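Ribonuclease VapC (Klebsiella pneumoniae, PDB 7BY3) probably acts as the toxin of a toxin-antitoxin pair, a magnesium-dependent endoribonuclease of the PIN-domain family that cleaves RNA. Local coordinates at residues R20-Q25 against T120-H125; I39-V44 against M59-F64; N65-S70 against Q98-E103; L88-I93 against K110-I115. One frame throughout, in Å; residues are numbered along the deposited sequence.

Interaction 1 of 4, residues R20-Q25 against T120-H125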
loop_
_atom_site.group_PDB
_atom_site.type_symbol
_atom_site.label_atom_id
_atom_site.label_comp_id
_atom_site.label_asym_id
_atom_site.label_seq_id
_atom_site.Cartn_x
_atom_site.Cartn_y
_atom_site.Cartn_z
ATOM N N ARG B 20 -18.612 -18.345 7.917
ATOM C CA ARG B 20 -19.370 -18.759 6.740
ATOM C C ARG B 20 -18.701 -19.930 6.023
ATOM O O ARG B 20 -17.576 -19.813 5.541
ATOM C CB ARG B 20 -19.542 -17.589 5.773
ATOM C CG ARG B 20 -20.215 -16.375 6.382
ATOM C CD ARG B 20 -21.284 -15.829 5.451
ATOM N NE ARG B 20 -21.841 -14.568 5.929
ATOM C CZ ARG B 20 -22.885 -13.957 5.378
ATOM N NH1 ARG B 20 -23.496 -14.493 4.329
ATOM N NH2 ARG B 20 -23.322 -12.810 5.880
ATOM N N ARG B 21 -19.408 -21.055 5.945
ATOM C CA ARG B 21 -18.887 -22.249 5.282
ATOM C C ARG B 21 -18.663 -22.011 3.790
ATOM O O ARG B 21 -17.869 -22.704 3.154
ATOM C CB ARG B 21 -19.834 -23.436 5.483
ATOM C CG ARG B 21 -19.215 -24.777 5.128
ATOM C CD ARG B 21 -20.198 -25.922 5.289
ATOM N NE ARG B 21 -19.662 -27.167 4.744
ATOM C CZ ARG B 21 -18.807 -27.958 5.383
ATOM N NH1 ARG B 21 -18.385 -27.640 6.599
ATOM N NH2 ARG B 21 -18.373 -29.071 4.808
ATOM N N GLU B 22 -19.368 -21.027 3.240
ATOM C CA GLU B 22 -19.212 -20.654 1.840
ATOM C C GLU B 22 -17.791 -20.181 1.552
ATOM O O GLU B 22 -17.265 -20.392 0.460
ATOM C CB GLU B 22 -20.212 -19.559 1.455
ATOM C CG GLU B 22 -21.673 -19.990 1.474
ATOM C CD GLU B 22 -22.366 -19.698 2.794
ATOM O OE1 GLU B 22 -21.680 -19.640 3.836
ATOM O OE2 GLU B 22 -23.602 -19.523 2.788
ATOM N N ALA B 23 -17.176 -19.537 2.540
ATOM C CA ALA B 23 -15.813 -19.038 2.405
ATOM C C ALA B 23 -14.800 -20.169 2.542
ATOM O O ALA B 23 -13.794 -20.202 1.835
ATOM C CB ALA B 23 -15.543 -17.957 3.429
ATOM N N LYS B 24 -15.073 -21.087 3.467
ATOM C CA LYS B 24 -14.282 -22.303 3.610
ATOM C C LYS B 24 -14.240 -23.052 2.280
ATOM O O LYS B 24 -13.198 -23.564 1.878
ATOM C CB LYS B 24 -14.860 -23.191 4.719
ATOM C CG LYS B 24 -14.235 -24.577 4.833
ATOM C CD LYS B 24 -14.639 -25.251 6.140
ATOM C CE LYS B 24 -14.214 -26.715 6.183
ATOM N NZ LYS B 24 -14.917 -27.547 5.166
ATOM N N GLN B 25 -15.377 -23.090 1.591
ATOM C CA GLN B 25 -15.470 -23.745 0.291
ATOM C C GLN B 25 -14.773 -22.945 -0.799
ATOM O O GLN B 25 -14.320 -23.503 -1.795
ATOM C CB GLN B 25 -16.932 -23.967 -0.088
ATOM C CG GLN B 25 -17.639 -24.965 0.799
ATOM C CD GLN B 25 -19.061 -25.226 0.361
ATOM O OE1 GLN B 25 -19.625 -24.484 -0.442
ATOM N NE2 GLN B 25 -19.651 -26.288 0.888
ATOM N N THR B 120 -16.411 -14.859 -9.274
ATOM C CA THR B 120 -17.353 -14.673 -8.178
ATOM C C THR B 120 -17.787 -16.048 -7.642
ATOM O O THR B 120 -18.525 -16.786 -8.291
ATOM C CB THR B 120 -18.568 -13.805 -8.609
ATOM O OG1 THR B 120 -19.473 -13.655 -7.509
ATOM C CG2 THR B 120 -19.295 -14.389 -9.816
ATOM N N PRO B 121 -17.267 -16.415 -6.457
ATOM C CA PRO B 121 -17.538 -17.730 -5.863
ATOM C C PRO B 121 -18.966 -17.932 -5.349
ATOM O O PRO B 121 -19.556 -18.970 -5.641
ATOM C CB PRO B 121 -16.538 -17.790 -4.704
ATOM C CG PRO B 121 -16.324 -16.373 -4.329
ATOM C CD PRO B 121 -16.408 -15.585 -5.599
ATOM N N TYR B 122 -19.525 -16.957 -4.638
ATOM C CA TYR B 122 -20.816 -17.161 -3.979
ATOM C C TYR B 122 -21.583 -15.858 -3.732
ATOM O O TYR B 122 -21.156 -14.786 -4.154
ATOM C CB TYR B 122 -20.627 -17.930 -2.660
ATOM C CG TYR B 122 -19.634 -17.332 -1.682
ATOM C CD1 TYR B 122 -20.060 -16.554 -0.617
ATOM C CD2 TYR B 122 -18.273 -17.569 -1.812
ATOM C CE1 TYR B 122 -19.156 -16.021 0.281
ATOM C CE2 TYR B 122 -17.362 -17.030 -0.924
ATOM C CZ TYR B 122 -17.809 -16.257 0.121
ATOM O OH TYR B 122 -16.908 -15.723 1.010
ATOM N N GLU B 123 -22.719 -15.967 -3.047
ATOM C CA GLU B 123 -23.692 -14.877 -2.971
ATOM C C GLU B 123 -24.164 -14.589 -1.545
ATOM O O GLU B 123 -24.215 -15.490 -0.708
ATOM C CB GLU B 123 -24.898 -15.216 -3.858
ATOM C CG GLU B 123 -25.992 -14.159 -3.927
ATOM C CD GLU B 123 -25.537 -12.888 -4.610
ATOM O OE1 GLU B 123 -24.684 -12.975 -5.518
ATOM O OE2 GLU B 123 -26.035 -11.803 -4.241
ATOM N N ILE B 124 -24.498 -13.330 -1.270
ATOM C CA ILE B 124 -25.228 -12.992 -0.054
ATOM C C ILE B 124 -26.727 -12.934 -0.390
ATOM O O ILE B 124 -27.172 -12.114 -1.193
ATOM C CB ILE B 124 -24.711 -11.662 0.594
ATOM C CG1 ILE B 124 -24.892 -10.441 -0.316
ATOM C CG2 ILE B 124 -23.246 -11.786 0.983
ATOM C CD1 ILE B 124 -25.978 -9.484 0.143
ATOM N N HIS B 125 -27.469 -13.874 0.201
ATOM C CA HIS B 125 -28.920 -14.054 0.042
ATOM C C HIS B 125 -29.505 -13.549 -1.276
ATOM O O HIS B 125 -29.894 -12.387 -1.393
ATOM C CB HIS B 125 -29.646 -13.401 1.208
#

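Interaction 2 of 4, residues I39-V44 against M59-F64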
loop_
_atom_site.group_PDB
_atom_site.type_symbol
_atom_site.label_atom_id
_atom_site.label_comp_id
_atom_site.label_asym_id
_atom_site.label_seq_id
_atom_site.Cartn_x
_atom_site.Cartn_y
_atom_site.Cartn_z
ATOM N N ILE B 39 -3.142 -4.860 1.593
ATOM C CA ILE B 39 -4.368 -4.115 1.859
ATOM C C ILE B 39 -5.386 -4.987 2.582
ATOM O O ILE B 39 -6.047 -4.543 3.520
ATOM C CB ILE B 39 -4.990 -3.577 0.555
ATOM C CG1 ILE B 39 -4.096 -2.491 -0.046
ATOM C CG2 ILE B 39 -6.394 -3.043 0.804
ATOM C CD1 ILE B 39 -4.804 -1.579 -1.009
ATOM N N THR B 40 -5.495 -6.235 2.143
ATOM C CA THR B 40 -6.413 -7.185 2.755
ATOM C C THR B 40 -5.951 -7.565 4.160
ATOM O O THR B 40 -6.763 -7.657 5.078
ATOM C CB THR B 40 -6.563 -8.453 1.891
ATOM O OG1 THR B 40 -7.220 -8.117 0.662
ATOM C CG2 THR B 40 -7.383 -9.505 2.613
ATOM N N TRP B 41 -4.645 -7.767 4.325
ATOM C CA TRP B 41 -4.073 -8.099 5.628
ATOM C C TRP B 41 -4.453 -7.053 6.674
ATOM O O TRP B 41 -4.865 -7.395 7.778
ATOM C CB TRP B 41 -2.547 -8.225 5.537
ATOM C CG TRP B 41 -1.905 -8.801 6.779
ATOM C CD1 TRP B 41 -1.624 -10.113 7.019
ATOM C CD2 TRP B 41 -1.471 -8.074 7.934
ATOM N NE1 TRP B 41 -1.041 -10.253 8.256
ATOM C CE2 TRP B 41 -0.934 -9.020 8.842
ATOM C CE3 TRP B 41 -1.477 -6.726 8.302
ATOM C CZ2 TRP B 41 -0.415 -8.653 10.082
ATOM C CZ3 TRP B 41 -0.961 -6.364 9.535
ATOM C CH2 TRP B 41 -0.438 -7.325 10.410
ATOM N N MET B 42 -4.332 -5.779 6.310
ATOM C CA MET B 42 -4.639 -4.682 7.224
ATOM C C MET B 42 -6.122 -4.610 7.585
ATOM O O MET B 42 -6.472 -4.432 8.751
ATOM C CB MET B 42 -4.192 -3.347 6.621
ATOM C CG MET B 42 -2.686 -3.188 6.514
ATOM S SD MET B 42 -2.195 -1.527 6.023
ATOM C CE MET B 42 -2.010 -1.738 4.257
ATOM N N GLU B 43 -6.989 -4.746 6.586
ATOM C CA GLU B 43 -8.429 -4.650 6.812
ATOM C C GLU B 43 -8.969 -5.835 7.605
ATOM O O GLU B 43 -9.975 -5.712 8.301
ATOM C CB GLU B 43 -9.184 -4.530 5.484
ATOM C CG GLU B 43 -8.961 -3.214 4.756
ATOM C CD GLU B 43 -10.077 -2.890 3.777
ATOM O OE1 GLU B 43 -11.200 -3.403 3.964
ATOM O OE2 GLU B 43 -9.833 -2.118 2.825
ATOM N N VAL B 44 -8.309 -6.983 7.499
ATOM C CA VAL B 44 -8.688 -8.142 8.298
ATOM C C VAL B 44 -8.214 -7.960 9.741
ATOM O O VAL B 44 -8.927 -8.297 10.687
ATOM C CB VAL B 44 -8.117 -9.452 7.712
ATOM C CG1 VAL B 44 -8.365 -10.616 8.656
ATOM C CG2 VAL B 44 -8.741 -9.737 6.355
ATOM N N MET B 59 -1.956 -15.583 12.804
ATOM C CA MET B 59 -1.461 -16.934 12.552
ATOM C C MET B 59 -2.021 -17.506 11.255
ATOM O O MET B 59 -1.285 -18.074 10.450
ATOM C CB MET B 59 -1.810 -17.862 13.718
ATOM C CG MET B 59 -0.873 -17.746 14.911
ATOM S SD MET B 59 -1.355 -18.814 16.283
ATOM C CE MET B 59 -0.081 -18.428 17.479
ATOM N N ALA B 60 -3.326 -17.353 11.060
ATOM C CA ALA B 60 -3.988 -17.886 9.876
ATOM C C ALA B 60 -3.580 -17.130 8.615
ATOM O O ALA B 60 -3.395 -17.730 7.556
ATOM C CB ALA B 60 -5.495 -17.842 10.053
ATOM N N LEU B 61 -3.437 -15.814 8.734
ATOM C CA LEU B 61 -3.104 -14.973 7.589
ATOM C C LEU B 61 -1.687 -15.209 7.077
ATOM O O LEU B 61 -1.412 -15.024 5.891
ATOM C CB LEU B 61 -3.281 -13.496 7.945
ATOM C CG LEU B 61 -4.720 -13.018 8.136
ATOM C CD1 LEU B 61 -4.761 -11.522 8.394
ATOM C CD2 LEU B 61 -5.563 -13.375 6.926
ATOM N N SER B 62 -0.794 -15.623 7.969
ATOM C CA SER B 62 0.609 -15.820 7.614
ATOM C C SER B 62 0.818 -17.055 6.740
ATOM O O SER B 62 1.917 -17.288 6.234
ATOM C CB SER B 62 1.465 -15.920 8.878
ATOM O OG SER B 62 1.088 -17.036 9.664
ATOM N N THR B 63 -0.239 -17.842 6.567
ATOM C CA THR B 63 -0.196 -19.018 5.705
ATOM C C THR B 63 -0.480 -18.633 4.254
ATOM O O THR B 63 -0.384 -19.460 3.347
ATOM C CB THR B 63 -1.208 -20.085 6.152
ATOM O OG1 THR B 63 -2.539 -19.629 5.880
ATOM C CG2 THR B 63 -1.065 -20.361 7.642
ATOM N N PHE B 64 -0.841 -17.370 4.051
ATOM C CA PHE B 64 -1.063 -16.822 2.719
ATOM C C PHE B 64 0.197 -16.156 2.200
ATOM O O PHE B 64 0.958 -15.573 2.972
ATOM C CB PHE B 64 -2.201 -15.797 2.732
ATOM C CG PHE B 64 -3.564 -16.396 2.882
ATOM C CD1 PHE B 64 -4.061 -16.710 4.135
ATOM C CD2 PHE B 64 -4.358 -16.624 1.773
ATOM C CE1 PHE B 64 -5.320 -17.253 4.277
ATOM C CE2 PHE B 64 -5.617 -17.167 1.908
ATOM C CZ PHE B 64 -6.100 -17.482 3.163
#

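Interaction 3 of 4, residues N65-S70 against Q98-E103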
loop_
_atom_site.group_PDB
_atom_site.type_symbol
_atom_site.label_atom_id
_atom_site.label_comp_id
_atom_site.label_asym_id
_atom_site.label_seq_id
_atom_site.Cartn_x
_atom_site.Cartn_y
_atom_site.Cartn_z
ATOM N N ASN B 65 0.434 -16.251 0.896
ATOM C CA ASN B 65 1.404 -15.366 0.280
ATOM C C ASN B 65 0.868 -13.954 0.443
ATOM O O ASN B 65 -0.237 -13.649 -0.000
ATOM C CB ASN B 65 1.619 -15.715 -1.194
ATOM C CG ASN B 65 2.574 -14.762 -1.887
ATOM O OD1 ASN B 65 3.351 -14.061 -1.240
ATOM N ND2 ASN B 65 2.519 -14.733 -3.213
ATOM N N ILE B 66 1.646 -13.090 1.079
ATOM C CA ILE B 66 1.179 -11.740 1.350
ATOM C C ILE B 66 1.982 -10.760 0.517
ATOM O O ILE B 66 3.173 -10.565 0.740
ATOM C CB ILE B 66 1.283 -11.389 2.843
ATOM C CG1 ILE B 66 0.469 -12.386 3.670
ATOM C CG2 ILE B 66 0.789 -9.974 3.092
ATOM C CD1 ILE B 66 0.604 -12.202 5.163
ATOM N N ILE B 67 1.312 -10.150 -0.452
ATOM C CA ILE B 67 1.989 -9.342 -1.454
ATOM C C ILE B 67 1.932 -7.852 -1.129
ATOM O O ILE B 67 0.857 -7.258 -1.058
ATOM C CB ILE B 67 1.387 -9.592 -2.847
ATOM C CG1 ILE B 67 1.292 -11.098 -3.112
ATOM C CG2 ILE B 67 2.214 -8.899 -3.916
ATOM C CD1 ILE B 67 0.769 -11.457 -4.481
ATOM N N ASN B 68 3.106 -7.261 -0.931
ATOM C CA ASN B 68 3.220 -5.838 -0.635
ATOM C C ASN B 68 2.875 -4.977 -1.843
ATOM O O ASN B 68 2.924 -5.440 -2.982
ATOM C CB ASN B 68 4.635 -5.500 -0.158
ATOM C CG ASN B 68 5.078 -6.348 1.017
ATOM O OD1 ASN B 68 4.280 -6.698 1.886
ATOM N ND2 ASN B 68 6.364 -6.679 1.051
ATOM N N ILE B 69 2.527 -3.719 -1.588
ATOM C CA ILE B 69 2.294 -2.766 -2.663
ATOM C C ILE B 69 3.588 -2.026 -2.971
ATOM O O ILE B 69 4.104 -1.274 -2.144
ATOM C CB ILE B 69 1.187 -1.752 -2.310
ATOM C CG1 ILE B 69 -0.074 -2.480 -1.844
ATOM C CG2 ILE B 69 0.879 -0.857 -3.504
ATOM C CD1 ILE B 69 -0.554 -2.043 -0.483
ATOM N N SER B 70 4.105 -2.254 -4.172
ATOM C CA SER B 70 5.325 -1.606 -4.627
ATOM C C SER B 70 5.024 -0.708 -5.821
ATOM O O SER B 70 3.866 -0.536 -6.196
ATOM C CB SER B 70 6.386 -2.644 -4.985
ATOM O OG SER B 70 5.936 -3.474 -6.039
ATOM N N GLN B 98 -3.195 -9.332 -11.263
ATOM C CA GLN B 98 -2.724 -9.317 -12.643
ATOM C C GLN B 98 -1.218 -9.517 -12.748
ATOM O O GLN B 98 -0.750 -10.362 -13.510
ATOM C CB GLN B 98 -3.103 -8.003 -13.329
ATOM C CG GLN B 98 -4.587 -7.804 -13.539
ATOM C CD GLN B 98 -4.877 -6.692 -14.522
ATOM O OE1 GLN B 98 -3.993 -5.907 -14.863
ATOM N NE2 GLN B 98 -6.117 -6.618 -14.984
ATOM N N LEU B 99 -0.468 -8.731 -11.983
ATOM C CA LEU B 99 0.988 -8.762 -12.043
ATOM C C LEU B 99 1.535 -10.150 -11.725
ATOM O O LEU B 99 2.496 -10.605 -12.344
ATOM C CB LEU B 99 1.582 -7.734 -11.077
ATOM C CG LEU B 99 1.440 -6.253 -11.446
ATOM C CD1 LEU B 99 2.592 -5.451 -10.869
ATOM C CD2 LEU B 99 1.353 -6.059 -12.952
ATOM N N HIS B 100 0.915 -10.818 -10.760
ATOM C CA HIS B 100 1.360 -12.140 -10.331
ATOM C C HIS B 100 0.601 -13.274 -11.014
ATOM O O HIS B 100 0.790 -14.441 -10.674
ATOM C CB HIS B 100 1.247 -12.261 -8.813
ATOM C CG HIS B 100 2.261 -11.449 -8.074
ATOM N ND1 HIS B 100 2.092 -10.108 -7.802
ATOM C CD2 HIS B 100 3.475 -11.785 -7.566
ATOM C CE1 HIS B 100 3.149 -9.656 -7.154
ATOM N NE2 HIS B 100 3.999 -10.649 -6.996
ATOM N N ARG B 101 -0.257 -12.921 -11.969
ATOM C CA ARG B 101 -1.045 -13.891 -12.730
ATOM C C ARG B 101 -1.903 -14.759 -11.823
ATOM O O ARG B 101 -1.892 -15.984 -11.930
ATOM C CB ARG B 101 -0.146 -14.787 -13.584
ATOM C CG ARG B 101 1.037 -14.088 -14.219
ATOM C CD ARG B 101 2.176 -15.071 -14.398
ATOM N NE ARG B 101 2.671 -15.537 -13.105
ATOM C CZ ARG B 101 3.246 -16.717 -12.904
ATOM N NH1 ARG B 101 3.399 -17.565 -13.912
ATOM N NH2 ARG B 101 3.663 -17.053 -11.690
ATOM N N LEU B 102 -2.641 -14.119 -10.924
ATOM C CA LEU B 102 -3.536 -14.839 -10.030
ATOM C C LEU B 102 -4.989 -14.543 -10.363
ATOM O O LEU B 102 -5.321 -13.449 -10.813
ATOM C CB LEU B 102 -3.253 -14.473 -8.573
ATOM C CG LEU B 102 -1.788 -14.396 -8.147
ATOM C CD1 LEU B 102 -1.687 -13.987 -6.689
ATOM C CD2 LEU B 102 -1.097 -15.721 -8.383
ATOM N N GLU B 103 -5.855 -15.526 -10.148
ATOM C CA GLU B 103 -7.284 -15.301 -10.269
ATOM C C GLU B 103 -7.748 -14.486 -9.074
ATOM O O GLU B 103 -7.391 -14.790 -7.938
ATOM C CB GLU B 103 -8.047 -16.623 -10.343
ATOM C CG GLU B 103 -9.525 -16.467 -10.659
ATOM C CD GLU B 103 -9.779 -16.235 -12.136
ATOM O OE1 GLU B 103 -8.938 -16.656 -12.956
ATOM O OE2 GLU B 103 -10.817 -15.633 -12.478
#

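Interaction 4 of 4, residues L88-I93 against K110-I115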
loop_
_atom_site.group_PDB
_atom_site.type_symbol
_atom_site.label_atom_id
_atom_site.label_comp_id
_atom_site.label_asym_id
_atom_site.label_seq_id
_atom_site.Cartn_x
_atom_site.Cartn_y
_atom_site.Cartn_z
ATOM N N LEU B 88 -9.885 2.900 -5.530
ATOM C CA LEU B 88 -8.427 2.684 -5.482
ATOM C C LEU B 88 -7.970 1.374 -4.814
ATOM O O LEU B 88 -7.106 0.688 -5.358
ATOM C CB LEU B 88 -7.719 3.861 -4.789
ATOM C CG LEU B 88 -6.188 3.726 -4.691
ATOM C CD1 LEU B 88 -5.553 3.567 -6.065
ATOM C CD2 LEU B 88 -5.528 4.878 -3.933
ATOM N N PRO B 89 -8.533 1.016 -3.643
ATOM C CA PRO B 89 -8.117 -0.263 -3.057
ATOM C C PRO B 89 -8.560 -1.452 -3.898
ATOM O O PRO B 89 -7.870 -2.468 -3.917
ATOM C CB PRO B 89 -8.811 -0.267 -1.694
ATOM C CG PRO B 89 -9.967 0.600 -1.872
ATOM C CD PRO B 89 -9.541 1.685 -2.806
ATOM N N ASP B 90 -9.699 -1.323 -4.575
ATOM C CA ASP B 90 -10.149 -2.336 -5.522
ATOM C C ASP B 90 -9.125 -2.486 -6.641
ATOM O O ASP B 90 -8.781 -3.598 -7.039
ATOM C CB ASP B 90 -11.517 -1.971 -6.110
ATOM C CG ASP B 90 -12.674 -2.410 -5.230
ATOM O OD1 ASP B 90 -12.478 -3.306 -4.382
ATOM O OD2 ASP B 90 -13.784 -1.859 -5.393
ATOM N N ALA B 91 -8.643 -1.352 -7.140
ATOM C CA ALA B 91 -7.681 -1.328 -8.235
ATOM C C ALA B 91 -6.350 -1.955 -7.833
ATOM O O ALA B 91 -5.714 -2.639 -8.631
ATOM C CB ALA B 91 -7.465 0.102 -8.713
ATOM N N ILE B 92 -5.940 -1.721 -6.593
ATOM C CA ILE B 92 -4.667 -2.230 -6.095
ATOM C C ILE B 92 -4.700 -3.750 -5.948
ATOM O O ILE B 92 -3.739 -4.438 -6.294
ATOM C CB ILE B 92 -4.295 -1.577 -4.746
ATOM C CG1 ILE B 92 -4.046 -0.079 -4.939
ATOM C CG2 ILE B 92 -3.062 -2.231 -4.149
ATOM C CD1 ILE B 92 -3.899 0.693 -3.651
ATOM N N ILE B 93 -5.816 -4.270 -5.449
ATOM C CA ILE B 93 -5.979 -5.709 -5.284
ATOM C C ILE B 93 -6.064 -6.399 -6.648
ATOM O O ILE B 93 -5.528 -7.491 -6.836
ATOM C CB ILE B 93 -7.226 -6.030 -4.432
ATOM C CG1 ILE B 93 -6.945 -5.710 -2.963
ATOM C CG2 ILE B 93 -7.617 -7.490 -4.561
ATOM C CD1 ILE B 93 -8.152 -5.817 -2.067
ATOM N N LYS B 110 -20.694 -6.133 -8.537
ATOM C CA LYS B 110 -21.059 -4.779 -8.931
ATOM C C LYS B 110 -19.880 -4.055 -9.564
ATOM O O LYS B 110 -20.004 -3.450 -10.628
ATOM C CB LYS B 110 -21.574 -4.004 -7.716
ATOM C CG LYS B 110 -22.147 -2.638 -8.031
ATOM C CD LYS B 110 -22.764 -2.016 -6.790
ATOM C CE LYS B 110 -22.953 -0.519 -6.956
ATOM N NZ LYS B 110 -21.958 0.064 -7.897
ATOM N N ASP B 111 -18.735 -4.120 -8.895
ATOM C CA ASP B 111 -17.516 -3.500 -9.395
ATOM C C ASP B 111 -16.752 -4.346 -10.422
ATOM O O ASP B 111 -16.213 -3.810 -11.387
ATOM C CB ASP B 111 -16.590 -3.159 -8.223
ATOM C CG ASP B 111 -17.184 -2.114 -7.293
ATOM O OD1 ASP B 111 -17.940 -1.244 -7.776
ATOM O OD2 ASP B 111 -16.891 -2.160 -6.079
ATOM N N PHE B 112 -16.682 -5.657 -10.202
ATOM C CA PHE B 112 -15.753 -6.499 -10.961
ATOM C C PHE B 112 -16.292 -7.301 -12.152
ATOM O O PHE B 112 -15.519 -7.991 -12.818
ATOM C CB PHE B 112 -15.065 -7.467 -10.001
ATOM C CG PHE B 112 -13.896 -6.864 -9.285
ATOM C CD1 PHE B 112 -12.711 -6.629 -9.959
ATOM C CD2 PHE B 112 -13.981 -6.527 -7.946
ATOM C CE1 PHE B 112 -11.631 -6.071 -9.314
ATOM C CE2 PHE B 112 -12.901 -5.969 -7.292
ATOM C CZ PHE B 112 -11.725 -5.740 -7.979
ATOM N N ALA B 113 -17.587 -7.230 -12.431
ATOM C CA ALA B 113 -18.137 -7.992 -13.552
ATOM C C ALA B 113 -17.642 -7.442 -14.889
ATOM O O ALA B 113 -17.608 -6.233 -15.098
ATOM C CB ALA B 113 -19.655 -7.991 -13.507
ATOM N N GLY B 114 -17.259 -8.339 -15.791
ATOM C CA GLY B 114 -16.732 -7.939 -17.083
ATOM C C GLY B 114 -15.221 -7.812 -17.068
ATOM O O GLY B 114 -14.594 -7.580 -18.100
ATOM N N ILE B 115 -14.637 -7.964 -15.884
ATOM C CA ILE B 115 -13.190 -7.895 -15.725
ATOM C C ILE B 115 -12.579 -9.291 -15.760
ATOM O O ILE B 115 -12.909 -10.136 -14.928
ATOM C CB ILE B 115 -12.799 -7.197 -14.410
ATOM C CG1 ILE B 115 -13.368 -5.776 -14.374
ATOM C CG2 ILE B 115 -11.287 -7.178 -14.246
ATOM C CD1 ILE B 115 -13.050 -5.015 -13.105
#

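Interaction 1 of 4, residues R20-Q25 against T120-H125
Tyr122, on the segment following strand 118-119, lays one face of its ring against the first turn of helix 21-28. Glu22 CB sits over that face, 3.9 Å from the centroid of the Tyr122 ring and 19° off the ring normal, a CH-pi contact displaced toward the CD1 side. The ring reaches the helix because Tyr122 CG is wedged between its own backbone N and carbonyl carbon (chi1 54°). Nearer the phenol end, Tyr122 CE2 lies 3.6 Å from Glu22 O, and Tyr122 OH comes equally close, 3.6 Å, to Ala23 CB. The Glu22 chain bends at chi2, which takes the carboxylate away from the ring, so that of the side chain CB makes the contact. In this PIN domain the contact ties the C-terminal tail to the helical flank formed by helices 10-17 and 21-28: Tyr122 also packs on Ile12, and its OH is hydrogen-bonded to Asp15 OD2. Arg20, at the N-cap position of helix 21-28, makes a second, looser contact. Its NH1 approaches Ile124 CG2 obliquely at 4.3 Å, while NH2 forms a salt bridge with an acidic side chain on the chain of another protein, and NE has a weak, long ion pair with Asp15.

Interaction 2 of 4, residues I39-V44 against M59-F64
Leu61 touches both Trp41 and Val44, and one methyl does most of the touching. The aromatic part is a CH-pi contact: Leu61 CD1 approaches the five-membered ring of Trp41 off-centre, 4.1 Å from its centroid and 30° off the ring normal. Its shortest approach is 3.7 Å, from Leu61 CD1 to Trp41 CD1, and Leu61 CB adds a second touch on the same corner of the indole. With CG anti to the backbone N (chi1 -170°), Trp41 swings its ring out from helix 38-50 and toward the leucine. The aliphatic part joins Val44 and Leu61 tip to tip, Val44 CG1 meeting Leu61 CD1 at 3.7 Å. The contact itself is apolar; two side-chain hydrogen bonds shape 59-64, which includes a type I turn from Leu61 to Phe64. Ser62 OG bonds to Met59 O at 2.7 Å from above the carbonyl plane, whereas Thr63 OG1 reaches Ala60 O within the carbonyl plane. Leu13 and Ile36 continue the apolar layer around Leu61. Val44 also packs on an aromatic side chain of another protein's chain, consistent with a bound antitoxin. Two consecutive helices of the PIN domain, 38-50 and 54-61, pack together here through Leu61, Trp41 and Val44.

Interaction 3 of 4, residues N65-S70 against Q98-E103
A Schellman motif ends helix 88-99, and the residue leaving that helix, His100, offers a ring face to Ile67 of strand 65-67. In the motif Arg101, with positive phi, is the C-prime residue; Arg101 N bonds to Gln98 O at 3.0 Å, and Leu102 N turns back to Ala97 O. Ile67 CD1 stands over the centre of the imidazole, 3.8 Å from the His100 centroid and 10° off the ring normal, a CH-pi contact almost straight above the ring centre. Both branches of the isoleucine are used. Its extended arm (chi2 -177°) carries CD1 over the ring, while CG2, anti to the backbone N, lies on the same side of the ring plane, 3.5 Å from His100 CE1. Rotation of the imidazole is restrained from its own helix, since His100 ND1 is hydrogen-bonded to Thr96 O. Just past the turn, Leu102 CD1 touches Ile67 CD1 at 4.2 Å, so a single methyl meets both the ring and the leucine. Ile73 of helix 71-83 packs on Ile67 as well, and Ala35 and Ser5 on Leu102. Strand 65-67 pairs in parallel with 35-37, and a helix terminus leading into strand 103-105 packs against its Ile67, in keeping with the alpha/beta fold of PIN domains.

Interaction 4 of 4, residues L88-I93 against K110-I115
Asp90 and Asp111 bring their carboxylates together, Asp90 OD2 lying 3.2 Å from Asp111 OD2. Both atoms are acceptors, so this is a close approach of like groups and not a bond; the side chains cross at about a right angle, with the carboxylate planes 60° apart. Phe112 meets the same aspartate along its ring edge. Its CZ is 3.8 Å from Asp90 O, near the ring plane, and its CE2 is 4.0 Å from Asp90 OD1, the ring standing 67° from the carboxylate. Such clustered acidic groups mark the active site of PIN-domain nucleases, and Asp90 is a predicted magnesium ligand, as is Asp9, whose side chain lies about 5 Å from that of Phe112. The next shell gives both carboxylates polar partners. Asp111 OD2 takes a hydrogen bond from Asn108 ND2 and a salt bridge from Lys87 NZ, while Asp90 OD1 pairs with a basic side chain on the chain of another protein, consistent with an antitoxin reaching into the site. Leu104 and Thr106 pack on Phe112. After Phe112 in the chain, a type II turn from Phe112 to Ile115 reverses the chain, Ile115 N bonding to Phe112 O at 3.2 Å, with Gly114 at positive phi (92°).

In the fold
Interaction 4 contains one predicted magnesium ligand, Asp90, and the other contacts lie farther from the predicted ligands. The side chains of Tyr122 in interaction 1 and Val44 in interaction 2 each lie about 9 Å from that of Asp9, the second predicted ligand; in interaction 3 the side chain of Leu102 is about 11 Å from that of Asp9. Interactions 3 and 4 share helix 88-99, whose start carries Asp90 and whose end carries the Schellman turn, and they touch where Ile69 CG1 meets Ile92 CG2 at 3.8 Å. Interaction 2 adjoins both, through Trp41 CD1 to Ile66 CD1 (3.6 Å) and Ile39 CD1 to Ile92 CD1 (3.6 Å). Interaction 1 encloses all three along the chain without touching them.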